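Local coordinates for glideosome-associated protein 50 (Plasmodium falciparum 3D7, PDB 3TGH) that is a component of the glideosome complex of gliding motility and host cell invasion, and may help anchor it to the inner membrane complex, at residues A[237-240]-A[245-248]; A[226-231]-A[277-282]. All coordinates share one frame; numbering follows the deposited sequence. Where two conformers were deposited one is given.

Interaction 1. Residues A[237-240]-A[245-248]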
loop_
_atom_site.group_PDB
_atom_site.type_symbol
_atom_site.label_atom_id
_atom_site.label_comp_id
_atom_site.label_asym_id
_atom_site.label_seq_id
_atom_site.Cartn_x
_atom_site.Cartn_y
_atom_site.Cartn_z
ATOM N N MET A 237 -9.525 -9.601 -3.984
ATOM C CA MET A 237 -9.908 -8.210 -3.794
ATOM C C MET A 237 -11.083 -8.180 -2.838
ATOM O O MET A 237 -11.948 -9.063 -2.876
ATOM C CB MET A 237 -10.271 -7.559 -5.134
ATOM C CG MET A 237 -9.068 -7.418 -6.071
ATOM S SD MET A 237 -9.415 -6.584 -7.652
ATOM C CE MET A 237 -10.804 -7.518 -8.239
ATOM N N GLU A 238 -11.111 -7.179 -1.969
ATOM C CA GLU A 238 -12.203 -7.030 -1.014
ATOM C C GLU A 238 -12.265 -5.621 -0.444
ATOM O O GLU A 238 -11.240 -4.928 -0.349
ATOM C CB GLU A 238 -12.048 -8.036 0.139
ATOM C CG GLU A 238 -13.104 -7.886 1.250
ATOM C CD GLU A 238 -13.256 -9.119 2.121
ATOM O OE1 GLU A 238 -12.243 -9.785 2.429
ATOM O OE2 GLU A 238 -14.403 -9.416 2.512
ATOM N N VAL A 239 -13.470 -5.199 -0.075
ATOM C CA VAL A 239 -13.627 -4.045 0.794
ATOM C C VAL A 239 -14.548 -4.398 1.969
ATOM O O VAL A 239 -15.668 -4.910 1.783
ATOM C CB VAL A 239 -14.089 -2.768 0.029
ATOM C CG1 VAL A 239 -15.314 -3.038 -0.816
ATOM C CG2 VAL A 239 -14.327 -1.608 1.011
ATOM N N ILE A 240 -14.022 -4.183 3.173
ATOM C CA ILE A 240 -14.756 -4.316 4.426
ATOM C C ILE A 240 -14.825 -2.933 5.051
ATOM O O ILE A 240 -13.791 -2.289 5.239
ATOM C CB ILE A 240 -14.043 -5.300 5.369
ATOM C CG1 ILE A 240 -14.214 -6.729 4.841
ATOM C CG2 ILE A 240 -14.574 -5.175 6.810
ATOM C CD1 ILE A 240 -13.305 -7.753 5.499
ATOM N N MET A 245 -14.055 3.579 8.295
ATOM C CA MET A 245 -12.756 3.177 7.766
ATOM C C MET A 245 -12.970 2.028 6.799
ATOM O O MET A 245 -13.682 1.072 7.115
ATOM C CB MET A 245 -11.810 2.731 8.883
ATOM C CG MET A 245 -10.380 2.499 8.397
ATOM S SD MET A 245 -9.228 1.879 9.640
ATOM C CE MET A 245 -9.640 2.900 11.056
ATOM N N ALA A 246 -12.360 2.131 5.624
ATOM C CA ALA A 246 -12.412 1.068 4.641
ATOM C C ALA A 246 -11.147 0.215 4.735
ATOM O O ALA A 246 -10.034 0.730 4.701
ATOM C CB ALA A 246 -12.563 1.634 3.241
ATOM N N HIS A 247 -11.337 -1.093 4.848
ATOM C CA HIS A 247 -10.250 -2.048 4.761
ATOM C C HIS A 247 -10.290 -2.623 3.359
ATOM O O HIS A 247 -11.264 -3.265 2.968
ATOM C CB HIS A 247 -10.429 -3.149 5.808
ATOM C CG HIS A 247 -10.433 -2.641 7.214
ATOM N ND1 HIS A 247 -9.336 -2.737 8.042
ATOM C CD2 HIS A 247 -11.392 -2.004 7.928
ATOM C CE1 HIS A 247 -9.625 -2.196 9.213
ATOM N NE2 HIS A 247 -10.869 -1.748 9.171
ATOM N N ILE A 248 -9.246 -2.364 2.587
ATOM C CA ILE A 248 -9.202 -2.805 1.213
ATOM C C ILE A 248 -8.115 -3.850 1.063
ATOM O O ILE A 248 -6.955 -3.591 1.400
ATOM C CB ILE A 248 -8.920 -1.636 0.265
ATOM C CG1 ILE A 248 -10.077 -0.628 0.301
ATOM C CG2 ILE A 248 -8.685 -2.156 -1.145
ATOM C CD1 ILE A 248 -9.825 0.620 -0.518
#

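Interaction 2. Residues A[226-231]-A[277-282]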
loop_
_atom_site.group_PDB
_atom_site.type_symbol
_atom_site.label_atom_id
_atom_site.label_comp_id
_atom_site.label_asym_id
_atom_site.label_seq_id
_atom_site.Cartn_x
_atom_site.Cartn_y
_atom_site.Cartn_z
ATOM N N VAL A 226 -8.254 7.310 10.273
ATOM C CA VAL A 226 -7.732 6.835 9.009
ATOM C C VAL A 226 -8.878 6.475 8.063
ATOM O O VAL A 226 -9.894 5.913 8.482
ATOM C CB VAL A 226 -6.793 5.626 9.242
ATOM C CG1 VAL A 226 -6.529 4.856 7.952
ATOM C CG2 VAL A 226 -5.493 6.112 9.899
ATOM N N ASP A 227 -8.706 6.802 6.788
ATOM C CA ASP A 227 -9.734 6.563 5.778
ATOM C C ASP A 227 -9.678 5.144 5.220
ATOM O O ASP A 227 -10.696 4.440 5.197
ATOM C CB ASP A 227 -9.589 7.580 4.643
ATOM C CG ASP A 227 -9.839 9.000 5.107
ATOM O OD1 ASP A 227 -11.002 9.329 5.431
ATOM O OD2 ASP A 227 -8.871 9.792 5.156
ATOM N N LEU A 228 -8.490 4.739 4.773
ATOM C CA LEU A 228 -8.265 3.443 4.130
ATOM C C LEU A 228 -7.054 2.732 4.725
ATOM O O LEU A 228 -5.999 3.342 4.899
ATOM C CB LEU A 228 -7.951 3.629 2.648
ATOM C CG LEU A 228 -9.015 3.632 1.559
ATOM C CD1 LEU A 228 -10.127 4.598 1.847
ATOM C CD2 LEU A 228 -8.327 3.946 0.239
ATOM N N TYR A 229 -7.196 1.438 4.998
ATOM C CA TYR A 229 -6.038 0.573 5.189
ATOM C C TYR A 229 -6.027 -0.403 4.020
ATOM O O TYR A 229 -6.932 -1.219 3.881
ATOM C CB TYR A 229 -6.068 -0.179 6.531
ATOM C CG TYR A 229 -4.932 -1.184 6.673
ATOM C CD1 TYR A 229 -3.614 -0.812 6.419
ATOM C CD2 TYR A 229 -5.171 -2.501 7.026
ATOM C CE1 TYR A 229 -2.574 -1.718 6.525
ATOM C CE2 TYR A 229 -4.126 -3.423 7.149
ATOM C CZ TYR A 229 -2.830 -3.025 6.886
ATOM O OH TYR A 229 -1.783 -3.913 6.989
ATOM N N ILE A 230 -5.024 -0.264 3.155
ATOM C CA ILE A 230 -4.875 -1.085 1.958
ATOM C C ILE A 230 -3.833 -2.168 2.217
ATOM O O ILE A 230 -2.681 -1.868 2.562
ATOM C CB ILE A 230 -4.441 -0.230 0.735
ATOM C CG1 ILE A 230 -5.378 0.978 0.549
ATOM C CG2 ILE A 230 -4.379 -1.113 -0.532
ATOM C CD1 ILE A 230 -4.914 1.989 -0.534
ATOM N N SER A 231 -4.241 -3.426 2.082
ATOM C CA SER A 231 -3.357 -4.550 2.341
ATOM C C SER A 231 -3.420 -5.545 1.189
ATOM O O SER A 231 -4.182 -5.368 0.234
ATOM C CB SER A 231 -3.740 -5.213 3.665
ATOM O OG SER A 231 -5.080 -5.646 3.625
ATOM N N CYS A 277 -6.548 -2.030 -8.043
ATOM C CA CYS A 277 -7.435 -0.917 -7.707
ATOM C C CYS A 277 -6.941 0.405 -8.257
ATOM O O CYS A 277 -5.734 0.622 -8.377
ATOM C CB CYS A 277 -7.535 -0.752 -6.203
ATOM S SG CYS A 277 -8.312 -2.098 -5.382
ATOM N N VAL A 278 -7.885 1.290 -8.555
ATOM C CA VAL A 278 -7.585 2.678 -8.847
ATOM C C VAL A 278 -8.373 3.541 -7.858
ATOM O O VAL A 278 -9.563 3.312 -7.629
ATOM C CB VAL A 278 -7.930 3.039 -10.297
ATOM C CG1 VAL A 278 -7.663 4.521 -10.548
ATOM C CG2 VAL A 278 -7.117 2.172 -11.258
ATOM N N HIS A 279 -7.699 4.519 -7.261
ATOM C CA HIS A 279 -8.284 5.331 -6.200
ATOM C C HIS A 279 -8.236 6.784 -6.627
ATOM O O HIS A 279 -7.251 7.221 -7.210
ATOM C CB HIS A 279 -7.511 5.181 -4.891
ATOM C CG HIS A 279 -7.209 3.769 -4.507
ATOM N ND1 HIS A 279 -8.007 3.040 -3.655
ATOM C CD2 HIS A 279 -6.176 2.959 -4.842
ATOM C CE1 HIS A 279 -7.483 1.838 -3.484
ATOM N NE2 HIS A 279 -6.371 1.764 -4.195
ATOM N N GLU A 280 -9.297 7.517 -6.316
ATOM C CA GLU A 280 -9.408 8.928 -6.667
ATOM C C GLU A 280 -9.753 9.742 -5.410
ATOM O O GLU A 280 -10.795 9.521 -4.789
ATOM C CB GLU A 280 -10.485 9.118 -7.748
ATOM C CG GLU A 280 -10.298 8.236 -9.004
ATOM C CD GLU A 280 -11.522 8.185 -9.931
ATOM O OE1 GLU A 280 -12.596 8.729 -9.589
ATOM O OE2 GLU A 280 -11.405 7.580 -11.017
ATOM N N LEU A 281 -8.874 10.668 -5.031
ATOM C CA LEU A 281 -9.134 11.584 -3.916
ATOM C C LEU A 281 -9.662 12.886 -4.496
ATOM O O LEU A 281 -9.080 13.420 -5.445
ATOM C CB LEU A 281 -7.865 11.878 -3.118
ATOM C CG LEU A 281 -7.386 10.865 -2.075
ATOM C CD1 LEU A 281 -7.388 9.467 -2.608
ATOM C CD2 LEU A 281 -5.997 11.261 -1.586
ATOM N N SER A 282 -10.749 13.398 -3.923
ATOM C CA SER A 282 -11.366 14.639 -4.391
ATOM C C SER A 282 -11.937 15.429 -3.218
ATOM O O SER A 282 -11.842 15.005 -2.067
ATOM C CB SER A 282 -12.483 14.327 -5.398
ATOM O OG SER A 282 -13.624 13.767 -4.761
#

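Interaction 1. Residues A[237-240]-A[245-248]
A chi1 of 52° turns CG2 of Val239 away from the backbone N and aims that methyl across the strand pair at Ala246 and Ile248. In His247 the imidazole lies beside the backbone N, with chi1 -61° and chi2 -101°, bringing the ring edge, CD2 foremost, to the carbonyl oxygen of Ile240, near the ring plane and 3.6 Å from CD2. The same oxygen accepts the bond from His247 N at 2.8 Å, and Ile240 N answers with a bond of 2.9 Å to His247 O. This pair, with Val239 and Ile248 as the non-hydrogen-bonded pair, belongs to an antiparallel beta hairpin between strand 228-231 and the outermost strand 267-271 in a mixed sheet of the calcineurin-like metallophosphoesterase fold. The beta-branched Val239, Ile240 and Ile248 suit extended strands, and the small Ala246 fits beside Val239, whose CG2 comes to 4.3 Å from Ala246 CB and 4.4 Å from Ile248 CG1; strand 297-305 packs over this face. Ile240 and His247 occupy the other, where Tyr202 meets the imidazole edge-to-face. Beside the Val239 pair, Ile248 CA approaches Glu238 O at 3.3 Å in a CA-H...O contact. OE2 of the buried Glu238 is hydrogen-bonded to the hydroxyls of Ser204 and Ser267.

Interaction 2. Residues A[226-231]-A[277-282]
Ile230 and His279 reach for each other from opposite directions, and the methyl at the end of the isoleucine does the touching. With CG1 beside the backbone N (chi1 -52°) and an extended second torsion, the Ile230 side chain carries CD1 out from its strand to the imidazole. CD1 lies 3.9 Å from His279 CE1 and equally far from NE2, an off-centre CH-pi contact 4.2 Å from the ring centroid and 29° off the ring normal. The histidine leans out to meet it: its CG also lies beside the backbone N, and a chi2 of -95° stands the ring roughly perpendicular to the plane of CA, CB and CG. Leu228, two residues earlier on the same side of its strand, brings CD2 obliquely to His279 ND1 at 4.0 Å.

The backbones are far apart, 10.0 Å between Ile230 CA and Cys277 CA, because strands 228-231 and 275-282 belong to the two mixed sheets that face each other in the beta sandwich of the metallophosphoesterase fold. At this separation contact is made through the ends of long side chains, and isoleucine, leucine and histidine have the length. Both ring nitrogens of His279 are hydrogen-bonded to hydroxyls, NE2 with Ser8 and ND1 with Thr288, while Phe6 stacks on the ring. A buried imidazole gripped at both nitrogens probably has little freedom to rotate, and its polarity is met within its own sheet, leaving dispersion and CH-pi attraction to join it to the aliphatic side chains of the other.

Strand 245-250 stands between the hairpin partner of interaction 1 and strand 228-231 of interaction 2, so the two contacts, centred about 9 Å apart, share one sheet. Two probable backbone hydrogen bonds join them, Ala246 N to Asp227 O at 2.9 Å and Ser231 N to Ile248 O at 2.8 Å. Ile248 CD1 also packs against Leu228 CD2 at 3.7 Å, which extends the apolar layer facing His279. Interaction 1 thus builds the sheet laterally, whereas interaction 2 ties it to the opposite one. The side chain of His233, a metal-binding residue, is about 11 Å from those of Glu238 and Ile230, and a bound cobalt ion is about 14 Å from the Glu238 side chain, so neither contact forms the metal site itself.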